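Side-chain contacts in VP5 (Halorubrum pleomorphic virus 2, PDB 6QGI), which is an envelope protein of an archaeal virus and probably drives fusion of the viral envelope with the host cell membrane: residues T107-N112 / D233-V238; T170-T175 / N241-I246; K115-S120 / S226-I231; A19-E24 / I287-A292. One frame throughout, in Å; residues are numbered along the deposited sequence.

Contact 1: T107-N112 / D233-V238; sequences TTVQSN and DEMDTV
Thr107 O is gripped twice, by Ser111 N at 2.8 Å and Ser111 OG at 2.7 Å, in the same helical turn that sends Val109 and Gln110 against Met235. The two donors reach this oxygen from opposite faces of its carbonyl plane, the hydroxyl standing well above that plane. Across the contact Thr237 does likewise, its N and OG1 both bonding Asp233 O. The interface itself is apolar and rests on one thioether. In Met235 the extended chi1 (-159°) and chi2 carry SD to the neighbouring helix, 3.8 Å from Val109 CG1, and the bend at chi3 (-72°) turns CE so that it too lies beside that carbon, at 3.9 Å from Val109 CG1. The helices concerned, 91-133 and 225-253, run antiparallel, and their backbones come nearest here at Gln110 and Met235, whose CA atoms are 7.9 Å apart. Leu66 of helix 66-86 also touches Met235. Gln110 offers only its aliphatic part to the sulfur, CG lying 4.0 Å from Met235 SD. Beyond CG its chain extends to the amide, whose OE1 accepts a hydrogen bond from the backbone N of Ala172 in the loop after strand 167-170.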
loop_
_atom_site.group_PDB
_atom_site.type_symbol
_atom_site.label_atom_id
_atom_site.label_comp_id
_atom_site.label_asym_id
_atom_site.label_seq_id
_atom_site.Cartn_x
_atom_site.Cartn_y
_atom_site.Cartn_z
ATOM N N THR A 107 -17.010 10.256 -2.309
ATOM C CA THR A 107 -17.065 10.680 -0.902
ATOM C C THR A 107 -16.426 9.576 -0.056
ATOM O O THR A 107 -15.633 9.887 0.823
ATOM C CB THR A 107 -18.508 11.028 -0.476
ATOM O OG1 THR A 107 -18.845 12.257 -1.100
ATOM C CG2 THR A 107 -18.678 11.195 1.034
ATOM N N THR A 108 -16.725 8.298 -0.372
ATOM C CA THR A 108 -16.189 7.121 0.318
ATOM C C THR A 108 -14.674 7.034 0.097
ATOM O O THR A 108 -13.968 6.610 1.004
ATOM C CB THR A 108 -16.924 5.849 -0.136
ATOM O OG1 THR A 108 -18.328 6.041 0.036
ATOM C CG2 THR A 108 -16.502 4.616 0.639
ATOM N N VAL A 109 -14.174 7.470 -1.076
ATOM C CA VAL A 109 -12.739 7.464 -1.385
ATOM C C VAL A 109 -12.078 8.614 -0.617
ATOM O O VAL A 109 -11.097 8.366 0.087
ATOM C CB VAL A 109 -12.438 7.504 -2.913
ATOM C CG1 VAL A 109 -10.941 7.608 -3.191
ATOM C CG2 VAL A 109 -13.023 6.286 -3.616
ATOM N N GLN A 110 -12.628 9.849 -0.720
ATOM C CA GLN A 110 -12.114 11.039 -0.019
ATOM C C GLN A 110 -12.094 10.844 1.496
ATOM O O GLN A 110 -11.107 11.199 2.136
ATOM C CB GLN A 110 -12.950 12.280 -0.336
ATOM C CG GLN A 110 -12.805 12.822 -1.746
ATOM C CD GLN A 110 -13.909 13.800 -2.064
ATOM O OE1 GLN A 110 -15.080 13.611 -1.700
ATOM N NE2 GLN A 110 -13.562 14.864 -2.762
ATOM N N SER A 111 -13.180 10.270 2.063
ATOM C CA SER A 111 -13.310 10.010 3.499
ATOM C C SER A 111 -12.246 9.052 3.981
ATOM O O SER A 111 -11.628 9.328 4.999
ATOM C CB SER A 111 -14.692 9.462 3.844
ATOM O OG SER A 111 -15.695 10.384 3.455
ATOM N N ASN A 112 -12.010 7.948 3.249
ATOM C CA ASN A 112 -10.998 6.954 3.617
ATOM C C ASN A 112 -9.608 7.563 3.628
ATOM O O ASN A 112 -8.847 7.312 4.559
ATOM C CB ASN A 112 -11.039 5.760 2.673
ATOM C CG ASN A 112 -12.219 4.852 2.877
ATOM O OD1 ASN A 112 -12.749 4.688 3.983
ATOM N ND2 ASN A 112 -12.669 4.246 1.799
ATOM N N ASP A 233 -4.924 16.153 -5.187
ATOM C CA ASP A 233 -5.077 16.910 -6.436
ATOM C C ASP A 233 -5.532 16.019 -7.581
ATOM O O ASP A 233 -6.438 16.418 -8.313
ATOM C CB ASP A 233 -3.767 17.624 -6.820
ATOM C CG ASP A 233 -3.446 18.869 -6.020
ATOM O OD1 ASP A 233 -4.344 19.360 -5.299
ATOM O OD2 ASP A 233 -2.300 19.365 -6.128
ATOM N N GLU A 234 -4.920 14.820 -7.728
ATOM C CA GLU A 234 -5.269 13.830 -8.754
ATOM C C GLU A 234 -6.675 13.280 -8.482
ATOM O O GLU A 234 -7.444 13.108 -9.424
ATOM C CB GLU A 234 -4.229 12.693 -8.806
ATOM C CG GLU A 234 -4.281 11.856 -10.077
ATOM C CD GLU A 234 -3.222 10.776 -10.210
ATOM O OE1 GLU A 234 -2.033 11.059 -9.932
ATOM O OE2 GLU A 234 -3.578 9.646 -10.619
ATOM N N MET A 235 -7.017 13.047 -7.194
ATOM C CA MET A 235 -8.336 12.581 -6.763
ATOM C C MET A 235 -9.394 13.648 -7.073
ATOM O O MET A 235 -10.502 13.314 -7.500
ATOM C CB MET A 235 -8.322 12.254 -5.265
ATOM C CG MET A 235 -9.438 11.327 -4.824
ATOM S SD MET A 235 -9.470 11.096 -3.024
ATOM C CE MET A 235 -8.004 10.076 -2.793
ATOM N N ASP A 236 -9.033 14.931 -6.876
ATOM C CA ASP A 236 -9.883 16.089 -7.138
ATOM C C ASP A 236 -10.058 16.280 -8.645
ATOM O O ASP A 236 -11.139 16.670 -9.084
ATOM C CB ASP A 236 -9.295 17.352 -6.486
ATOM C CG ASP A 236 -10.270 18.508 -6.429
ATOM O OD1 ASP A 236 -11.258 18.416 -5.662
ATOM O OD2 ASP A 236 -10.049 19.504 -7.150
ATOM N N THR A 237 -9.001 15.978 -9.432
ATOM C CA THR A 237 -9.015 16.047 -10.898
ATOM C C THR A 237 -9.994 14.981 -11.418
ATOM O O THR A 237 -10.816 15.286 -12.286
ATOM C CB THR A 237 -7.585 15.893 -11.461
ATOM O OG1 THR A 237 -6.769 16.961 -10.971
ATOM C CG2 THR A 237 -7.540 15.880 -12.984
ATOM N N VAL A 238 -9.937 13.759 -10.841
ATOM C CA VAL A 238 -10.794 12.617 -11.185
ATOM C C VAL A 238 -12.270 12.993 -10.948
ATOM O O VAL A 238 -13.085 12.795 -11.844
ATOM C CB VAL A 238 -10.365 11.329 -10.418
ATOM C CG1 VAL A 238 -11.481 10.289 -10.369
ATOM C CG2 VAL A 238 -9.109 10.724 -11.035
#

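Contact 2: T170-T175 / N241-I246; sequences TLADGT and NVRSGI
Ala172 holds the second position of a type I beta turn from Leu171 to Gly174, closed by Gly174 N to Leu171 O at 2.9 Å, and its CA stays 10.2 Å from that of Arg243 on the facing helix. Arg243 spans this distance alone. Its chain is extended from CG to NE, with CG anti to the carbonyl carbon (chi1 -83°), and the guanidinium arrives with an edge toward the turn. NH2 does the touching, 3.3 Å from Ala172 O and 3.6 Å from Ala172 CB; the oxygen lies close to the guanidinium plane. The turn belongs to a beta hairpin between strands 167-170 and 176-186, of the type I plus G1 bulge kind: Leu171 N bonds Thr175 O at 2.8 Å, and Gly174 takes the positive phi (100°) that this bulge requires. NH2 of Arg243 donates a hydrogen bond to Asn103 OD1 on helix 91-133, which ties the guanidinium to that helix beside the hairpin. The same helix holds the loop directly too, through Asp173 N bonded to Thr107 OG1. Leu171 points away from Arg243 and packs on Thr107 and Ser111, while Ala172 CB faces the arginine.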
loop_
_atom_site.group_PDB
_atom_site.type_symbol
_atom_site.label_atom_id
_atom_site.label_comp_id
_atom_site.label_asym_id
_atom_site.label_seq_id
_atom_site.Cartn_x
_atom_site.Cartn_y
_atom_site.Cartn_z
ATOM N N THR A 170 -15.152 19.962 2.252
ATOM C CA THR A 170 -16.453 19.631 1.684
ATOM C C THR A 170 -16.269 18.431 0.747
ATOM O O THR A 170 -15.521 18.517 -0.230
ATOM C CB THR A 170 -17.084 20.851 0.992
ATOM O OG1 THR A 170 -16.962 21.999 1.839
ATOM C CG2 THR A 170 -18.552 20.620 0.629
ATOM N N LEU A 171 -16.947 17.314 1.058
ATOM C CA LEU A 171 -16.893 16.089 0.265
ATOM C C LEU A 171 -17.740 16.229 -1.003
ATOM O O LEU A 171 -18.526 17.177 -1.114
ATOM C CB LEU A 171 -17.355 14.890 1.113
ATOM C CG LEU A 171 -16.500 14.583 2.351
ATOM C CD1 LEU A 171 -17.256 13.757 3.358
ATOM C CD2 LEU A 171 -15.214 13.892 1.976
ATOM N N ALA A 172 -17.568 15.296 -1.967
ATOM C CA ALA A 172 -18.311 15.288 -3.231
ATOM C C ALA A 172 -19.814 15.220 -2.980
ATOM O O ALA A 172 -20.592 15.842 -3.701
ATOM C CB ALA A 172 -17.867 14.123 -4.084
ATOM N N ASP A 173 -20.203 14.514 -1.902
ATOM C CA ASP A 173 -21.567 14.349 -1.399
ATOM C C ASP A 173 -22.176 15.693 -1.010
ATOM O O ASP A 173 -23.402 15.826 -0.976
ATOM C CB ASP A 173 -21.547 13.429 -0.157
ATOM C CG ASP A 173 -22.710 12.470 -0.033
ATOM O OD1 ASP A 173 -23.766 12.727 -0.658
ATOM O OD2 ASP A 173 -22.569 11.462 0.691
ATOM N N GLY A 174 -21.316 16.658 -0.694
ATOM C CA GLY A 174 -21.727 17.984 -0.260
ATOM C C GLY A 174 -21.664 18.131 1.246
ATOM O O GLY A 174 -21.821 19.238 1.768
ATOM N N THR A 175 -21.425 17.003 1.953
ATOM C CA THR A 175 -21.290 16.955 3.416
ATOM C C THR A 175 -19.907 17.490 3.809
ATOM O O THR A 175 -19.005 17.526 2.966
ATOM C CB THR A 175 -21.514 15.524 3.943
ATOM O OG1 THR A 175 -20.535 14.650 3.381
ATOM C CG2 THR A 175 -22.919 14.999 3.667
ATOM N N ASN A 241 -13.325 15.608 -13.588
ATOM C CA ASN A 241 -13.324 15.001 -14.923
ATOM C C ASN A 241 -14.473 14.014 -15.110
ATOM O O ASN A 241 -15.033 13.968 -16.205
ATOM C CB ASN A 241 -11.984 14.304 -15.223
ATOM C CG ASN A 241 -10.802 15.227 -15.448
ATOM O OD1 ASN A 241 -10.916 16.460 -15.492
ATOM N ND2 ASN A 241 -9.621 14.638 -15.588
ATOM N N VAL A 242 -14.820 13.217 -14.077
ATOM C CA VAL A 242 -15.921 12.248 -14.176
ATOM C C VAL A 242 -17.261 13.013 -14.194
ATOM O O VAL A 242 -18.136 12.633 -14.964
ATOM C CB VAL A 242 -15.887 11.122 -13.104
ATOM C CG1 VAL A 242 -17.053 10.150 -13.277
ATOM C CG2 VAL A 242 -14.576 10.354 -13.172
ATOM N N ARG A 243 -17.402 14.104 -13.402
ATOM C CA ARG A 243 -18.614 14.948 -13.377
ATOM C C ARG A 243 -18.877 15.582 -14.749
ATOM O O ARG A 243 -19.989 15.477 -15.265
ATOM C CB ARG A 243 -18.500 16.060 -12.316
ATOM C CG ARG A 243 -18.859 15.642 -10.901
ATOM C CD ARG A 243 -18.333 16.665 -9.917
ATOM N NE ARG A 243 -18.752 16.391 -8.545
ATOM C CZ ARG A 243 -18.379 17.102 -7.485
ATOM N NH1 ARG A 243 -17.541 18.125 -7.631
ATOM N NH2 ARG A 243 -18.817 16.792 -6.278
ATOM N N SER A 244 -17.850 16.232 -15.333
ATOM C CA SER A 244 -17.916 16.891 -16.642
ATOM C C SER A 244 -18.080 15.868 -17.767
ATOM O O SER A 244 -18.810 16.118 -18.730
ATOM C CB SER A 244 -16.663 17.731 -16.883
ATOM O OG SER A 244 -16.414 18.613 -15.800
ATOM N N GLY A 245 -17.400 14.732 -17.619
ATOM C CA GLY A 245 -17.422 13.628 -18.568
ATOM C C GLY A 245 -18.743 12.890 -18.615
ATOM O O GLY A 245 -19.197 12.534 -19.702
ATOM N N ILE A 246 -19.380 12.663 -17.447
ATOM C CA ILE A 246 -20.671 11.977 -17.389
ATOM C C ILE A 246 -21.764 12.921 -17.928
ATOM O O ILE A 246 -22.682 12.439 -18.586
ATOM C CB ILE A 246 -21.011 11.345 -15.998
ATOM C CG1 ILE A 246 -22.054 10.209 -16.124
ATOM C CG2 ILE A 246 -21.417 12.373 -14.927
ATOM C CD1 ILE A 246 -21.561 8.925 -16.738
#

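Contact 3: K115-S120 / S226-I231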
loop_
_atom_site.group_PDB
_atom_site.type_symbol
_atom_site.label_atom_id
_atom_site.label_comp_id
_atom_site.label_asym_id
_atom_site.label_seq_id
_atom_site.Cartn_x
_atom_site.Cartn_y
_atom_site.Cartn_z
ATOM N N LYS A 115 -9.437 10.104 6.597
ATOM C CA LYS A 115 -9.479 9.406 7.887
ATOM C C LYS A 115 -8.096 8.832 8.218
ATOM O O LYS A 115 -7.692 8.826 9.383
ATOM C CB LYS A 115 -10.534 8.296 7.881
ATOM C CG LYS A 115 -11.939 8.739 8.221
ATOM C CD LYS A 115 -12.926 7.584 8.125
ATOM C CE LYS A 115 -14.348 8.074 7.992
ATOM N NZ LYS A 115 -14.830 8.739 9.234
ATOM N N THR A 116 -7.370 8.370 7.177
ATOM C CA THR A 116 -6.010 7.829 7.266
ATOM C C THR A 116 -5.066 8.932 7.753
ATOM O O THR A 116 -4.213 8.653 8.597
ATOM C CB THR A 116 -5.575 7.248 5.910
ATOM O OG1 THR A 116 -6.549 6.308 5.467
ATOM C CG2 THR A 116 -4.201 6.575 5.954
ATOM N N TRP A 117 -5.244 10.180 7.244
ATOM C CA TRP A 117 -4.472 11.364 7.635
ATOM C C TRP A 117 -4.872 11.790 9.053
ATOM O O TRP A 117 -3.996 12.118 9.853
ATOM C CB TRP A 117 -4.670 12.532 6.631
ATOM C CG TRP A 117 -3.979 13.815 7.024
ATOM C CD1 TRP A 117 -4.520 14.853 7.723
ATOM C CD2 TRP A 117 -2.625 14.197 6.727
ATOM N NE1 TRP A 117 -3.589 15.854 7.886
ATOM C CE2 TRP A 117 -2.415 15.475 7.291
ATOM C CE3 TRP A 117 -1.562 13.579 6.050
ATOM C CZ2 TRP A 117 -1.190 16.149 7.192
ATOM C CZ3 TRP A 117 -0.350 14.250 5.950
ATOM C CH2 TRP A 117 -0.176 15.523 6.510
ATOM N N ASN A 118 -6.188 11.785 9.357
ATOM C CA ASN A 118 -6.741 12.154 10.664
ATOM C C ASN A 118 -6.215 11.248 11.777
ATOM O O ASN A 118 -5.785 11.766 12.810
ATOM C CB ASN A 118 -8.266 12.145 10.633
ATOM C CG ASN A 118 -8.844 13.311 9.879
ATOM O OD1 ASN A 118 -8.126 14.215 9.445
ATOM N ND2 ASN A 118 -10.155 13.306 9.687
ATOM N N GLU A 119 -6.165 9.919 11.539
ATOM C CA GLU A 119 -5.638 8.950 12.506
ATOM C C GLU A 119 -4.152 9.177 12.764
ATOM O O GLU A 119 -3.695 8.954 13.885
ATOM C CB GLU A 119 -5.879 7.501 12.049
ATOM C CG GLU A 119 -6.093 6.534 13.207
ATOM C CD GLU A 119 -7.211 6.862 14.182
ATOM O OE1 GLU A 119 -8.256 7.393 13.745
ATOM O OE2 GLU A 119 -7.043 6.580 15.390
ATOM N N SER A 120 -3.414 9.646 11.748
ATOM C CA SER A 120 -1.989 9.951 11.864
ATOM C C SER A 120 -1.763 11.208 12.725
ATOM O O SER A 120 -0.884 11.196 13.584
ATOM C CB SER A 120 -1.368 10.142 10.484
ATOM O OG SER A 120 -1.731 9.153 9.537
ATOM N N SER A 226 3.419 17.166 1.403
ATOM C CA SER A 226 3.973 17.186 0.044
ATOM C C SER A 226 3.758 15.857 -0.683
ATOM O O SER A 226 3.840 15.827 -1.912
ATOM C CB SER A 226 5.471 17.471 0.087
ATOM O OG SER A 226 5.712 18.857 0.203
ATOM N N ASN A 227 3.562 14.754 0.076
ATOM C CA ASN A 227 3.333 13.414 -0.468
ATOM C C ASN A 227 1.836 13.105 -0.581
ATOM O O ASN A 227 1.451 12.230 -1.353
ATOM C CB ASN A 227 4.025 12.361 0.395
ATOM C CG ASN A 227 5.531 12.384 0.326
ATOM O OD1 ASN A 227 6.141 12.991 -0.564
ATOM N ND2 ASN A 227 6.165 11.699 1.267
ATOM N N TRP A 228 1.006 13.834 0.175
ATOM C CA TRP A 228 -0.447 13.680 0.214
ATOM C C TRP A 228 -1.148 14.636 -0.764
ATOM O O TRP A 228 -2.174 14.265 -1.333
ATOM C CB TRP A 228 -0.948 13.909 1.645
ATOM C CG TRP A 228 -0.568 12.814 2.600
ATOM C CD1 TRP A 228 0.676 12.549 3.100
ATOM C CD2 TRP A 228 -1.445 11.825 3.156
ATOM N NE1 TRP A 228 0.627 11.460 3.941
ATOM C CE2 TRP A 228 -0.665 10.996 3.993
ATOM C CE3 TRP A 228 -2.824 11.575 3.047
ATOM C CZ2 TRP A 228 -1.220 9.935 4.718
ATOM C CZ3 TRP A 228 -3.367 10.510 3.745
ATOM C CH2 TRP A 228 -2.570 9.702 4.571
ATOM N N LYS A 229 -0.583 15.846 -0.975
ATOM C CA LYS A 229 -1.106 16.865 -1.897
ATOM C C LYS A 229 -1.210 16.338 -3.352
ATOM O O LYS A 229 -2.274 16.542 -3.941
ATOM C CB LYS A 229 -0.280 18.166 -1.839
ATOM C CG LYS A 229 -0.720 19.265 -2.805
ATOM C CD LYS A 229 -2.126 19.765 -2.528
ATOM C CE LYS A 229 -2.440 21.006 -3.317
ATOM N NZ LYS A 229 -3.904 21.273 -3.338
ATOM N N PRO A 230 -0.200 15.648 -3.959
ATOM C CA PRO A 230 -0.390 15.148 -5.333
ATOM C C PRO A 230 -1.525 14.124 -5.438
ATOM O O PRO A 230 -2.233 14.136 -6.445
ATOM C CB PRO A 230 0.960 14.505 -5.674
ATOM C CG PRO A 230 1.922 15.092 -4.718
ATOM C CD PRO A 230 1.142 15.283 -3.463
ATOM N N ILE A 231 -1.708 13.258 -4.406
ATOM C CA ILE A 231 -2.771 12.240 -4.387
ATOM C C ILE A 231 -4.143 12.935 -4.294
ATOM O O ILE A 231 -5.045 12.559 -5.046
ATOM C CB ILE A 231 -2.585 11.171 -3.276
ATOM C CG1 ILE A 231 -1.202 10.518 -3.371
ATOM C CG2 ILE A 231 -3.689 10.102 -3.350
ATOM C CD1 ILE A 231 -0.729 9.858 -2.131
#
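With CG anti to the backbone N (chi1 176°), Trp117 leans out of its helix toward Trp228, whose own CG lies anti to the carbonyl carbon (chi1 -70°), and the two indoles meet between the backbones. They form a T-shaped, edge-to-face pair joining the antiparallel helices 91-133 and 225-253. The evidence is direct: the six-membered ring of Trp117 and the five-membered ring of Trp228 have centroids 4.5 Å apart and planes at 70°. Trp117 CE3 is the leading atom, 3.3 Å above the Trp228 plane and 3.4 Å from both CD2 and CE2, the shared bond of that indole. CZ3 of Trp117 continues over the pyrrole part, 3.5 Å from Trp228 CD1. At the benzene end of Trp228 an off-centre CH-pi contact is added by Trp117 CB, 4.2 Å from the six-membered centroid. Thr116 comes from another direction, with its methyl CG2 in the plane of the Trp228 ring, 3.8 Å from Trp228 CH2. Trp117 CE3 and CB thus cover the same face of the indole, and Thr116 CG2 meets its edge. Phe113 and Ile59 also touch Trp228. Trp117 NE1, pointing out of this aromatic pair, is satisfied by Gly180 O on strand 176-186. One turn along, Ser120 OG donates to Thr116 O at 2.7 Å and bonds Asn55 ND2 of helix 37-60.

Contact 4: A19-E24 / I287-A292; sequences ALREFE and IADLIA
Arg21 and Asp289 form a two-nitrogen, end-on salt bridge in which both carboxylate oxygens take part. NH1 donates to Asp289 OD1 at 2.9 Å, and NH2 donates to Asp289 OD2, also at 2.9 Å; a weak third bond runs from NH2 to OD1 at 3.1 Å. The groups are not coplanar, their planes lying 53° apart. Accordingly the two oxygens are used differently: OD2 receives NH2 on its syn lone pair, whereas NH1 approaches OD1 from 50° above the carboxylate plane. Asp289 OD1 has a further donor in Gln285 NE2, one helical turn earlier, so the buried carboxylate is held from its own helix as well as by the arginine, an environment that would probably favour the ionised form. Arg21 CG sits between the backbone N and the carbonyl carbon (chi1 68°), and the extended chain from there carries the guanidinium across to the aspartate. The bridge fastens the long connection between strand 11-13 and helix 37-60 to the short helix 285-292. On that helix Asp289 and Ala292, three residues apart, also receive Leu20: its CD1 lies 3.4 Å from Asp289 O, 3.6 Å from Asp289 CB and 3.7 Å from Ala292 CB. The loop backbone finds acceptors and donors elsewhere, with Leu20 O bonded to Arg271 NE, Ala19 O to Tyr105 OH and Phe23 N to Asn112 OD1.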
loop_
_atom_site.group_PDB
_atom_site.type_symbol
_atom_site.label_atom_id
_atom_site.label_comp_id
_atom_site.label_asym_id
_atom_site.label_seq_id
_atom_site.Cartn_x
_atom_site.Cartn_y
_atom_site.Cartn_z
ATOM N N ALA A 19 -10.016 2.784 -1.890
ATOM C CA ALA A 19 -10.386 3.428 -3.142
ATOM C C ALA A 19 -11.622 2.757 -3.742
ATOM O O ALA A 19 -12.164 3.252 -4.723
ATOM C CB ALA A 19 -9.219 3.368 -4.115
ATOM N N LEU A 20 -12.083 1.645 -3.137
ATOM C CA LEU A 20 -13.243 0.904 -3.633
ATOM C C LEU A 20 -14.441 0.944 -2.687
ATOM O O LEU A 20 -15.573 1.034 -3.156
ATOM C CB LEU A 20 -12.861 -0.554 -3.905
ATOM C CG LEU A 20 -11.959 -0.788 -5.103
ATOM C CD1 LEU A 20 -11.492 -2.194 -5.133
ATOM C CD2 LEU A 20 -12.680 -0.456 -6.412
ATOM N N ARG A 21 -14.201 0.861 -1.365
ATOM C CA ARG A 21 -15.266 0.833 -0.357
ATOM C C ARG A 21 -14.780 1.413 0.967
ATOM O O ARG A 21 -13.593 1.716 1.085
ATOM C CB ARG A 21 -15.728 -0.621 -0.157
ATOM C CG ARG A 21 -14.657 -1.489 0.504
ATOM C CD ARG A 21 -14.868 -2.961 0.300
ATOM N NE ARG A 21 -13.629 -3.682 0.586
ATOM C CZ ARG A 21 -12.710 -3.988 -0.326
ATOM N NH1 ARG A 21 -12.894 -3.651 -1.599
ATOM N NH2 ARG A 21 -11.610 -4.635 0.022
ATOM N N GLU A 22 -15.682 1.526 1.972
ATOM C CA GLU A 22 -15.322 1.970 3.319
ATOM C C GLU A 22 -14.298 0.969 3.874
ATOM O O GLU A 22 -14.549 -0.236 3.868
ATOM C CB GLU A 22 -16.565 2.088 4.214
ATOM C CG GLU A 22 -16.337 2.946 5.445
ATOM C CD GLU A 22 -17.402 2.896 6.524
ATOM O OE1 GLU A 22 -18.347 2.081 6.407
ATOM O OE2 GLU A 22 -17.284 3.673 7.499
ATOM N N PHE A 23 -13.111 1.463 4.228
ATOM C CA PHE A 23 -11.987 0.640 4.672
ATOM C C PHE A 23 -11.711 0.807 6.162
ATOM O O PHE A 23 -11.955 1.879 6.720
ATOM C CB PHE A 23 -10.736 1.015 3.858
ATOM C CG PHE A 23 -9.762 -0.095 3.521
ATOM C CD1 PHE A 23 -10.213 -1.307 3.002
ATOM C CD2 PHE A 23 -8.389 0.102 3.639
ATOM C CE1 PHE A 23 -9.310 -2.325 2.679
ATOM C CE2 PHE A 23 -7.487 -0.914 3.303
ATOM C CZ PHE A 23 -7.954 -2.118 2.819
ATOM N N GLU A 24 -11.195 -0.256 6.804
ATOM C CA GLU A 24 -10.856 -0.220 8.223
ATOM C C GLU A 24 -9.482 0.401 8.386
ATOM O O GLU A 24 -8.484 -0.168 7.935
ATOM C CB GLU A 24 -10.919 -1.620 8.853
ATOM C CG GLU A 24 -12.339 -2.146 8.994
ATOM C CD GLU A 24 -12.494 -3.546 9.559
ATOM O OE1 GLU A 24 -11.471 -4.244 9.751
ATOM O OE2 GLU A 24 -13.653 -3.942 9.818
ATOM N N ILE A 287 -5.242 -8.155 -4.517
ATOM C CA ILE A 287 -5.296 -8.442 -5.958
ATOM C C ILE A 287 -6.768 -8.379 -6.443
ATOM O O ILE A 287 -7.011 -7.825 -7.515
ATOM C CB ILE A 287 -4.550 -9.739 -6.401
ATOM C CG1 ILE A 287 -4.526 -9.908 -7.950
ATOM C CG2 ILE A 287 -5.071 -10.996 -5.708
ATOM C CD1 ILE A 287 -3.885 -8.763 -8.763
ATOM N N ALA A 288 -7.735 -8.846 -5.617
ATOM C CA ALA A 288 -9.169 -8.759 -5.918
ATOM C C ALA A 288 -9.571 -7.293 -6.130
ATOM O O ALA A 288 -10.258 -6.978 -7.096
ATOM C CB ALA A 288 -9.982 -9.380 -4.789
ATOM N N ASP A 289 -9.057 -6.399 -5.266
ATOM C CA ASP A 289 -9.270 -4.957 -5.306
ATOM C C ASP A 289 -8.532 -4.316 -6.497
ATOM O O ASP A 289 -9.089 -3.421 -7.135
ATOM C CB ASP A 289 -8.832 -4.315 -3.973
ATOM C CG ASP A 289 -9.692 -4.660 -2.759
ATOM O OD1 ASP A 289 -10.820 -5.183 -2.948
ATOM O OD2 ASP A 289 -9.236 -4.413 -1.619
ATOM N N LEU A 290 -7.301 -4.785 -6.811
ATOM C CA LEU A 290 -6.516 -4.293 -7.951
ATOM C C LEU A 290 -7.183 -4.646 -9.292
ATOM O O LEU A 290 -7.107 -3.847 -10.226
ATOM C CB LEU A 290 -5.069 -4.820 -7.925
ATOM C CG LEU A 290 -4.076 -4.103 -6.989
ATOM C CD1 LEU A 290 -2.752 -4.817 -6.971
ATOM C CD2 LEU A 290 -3.843 -2.641 -7.399
ATOM N N ILE A 291 -7.846 -5.827 -9.381
ATOM C CA ILE A 291 -8.582 -6.258 -10.580
ATOM C C ILE A 291 -9.819 -5.357 -10.712
ATOM O O ILE A 291 -10.099 -4.866 -11.805
ATOM C CB ILE A 291 -8.935 -7.780 -10.548
ATOM C CG1 ILE A 291 -7.660 -8.643 -10.686
ATOM C CG2 ILE A 291 -9.975 -8.171 -11.627
ATOM C CD1 ILE A 291 -7.751 -9.994 -10.011
ATOM N N ALA A 292 -10.515 -5.100 -9.583
ATOM C CA ALA A 292 -11.697 -4.232 -9.515
ATOM C C ALA A 292 -11.366 -2.780 -9.900
ATOM O O ALA A 292 -12.228 -2.081 -10.440
ATOM C CB ALA A 292 -12.290 -4.274 -8.125
#

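Overall arrangement
Contacts 1 and 3 sample one antiparallel helix pair, 91-133 with 225-253, at centres 11 Å apart; the residue numbers of their closest pairs rise on one helix by seven as they fall by seven on the other. Contact 2 lies farther along helix 225-253, its centre 9 Å from that of contact 1, and the two also pack directly, Gln110 CB lying 3.6 Å from Leu171 CD2. Contact 4 reaches contact 1 where Val109 CG2 lies 3.3 Å from Ala19 O, with centres 14 Å apart. Contacts 2 and 3 do not touch, their nearest atoms being about 8 Å apart. The glycan on Asn396 has neighbours Asp393 and Gly395, which belong to none of the four.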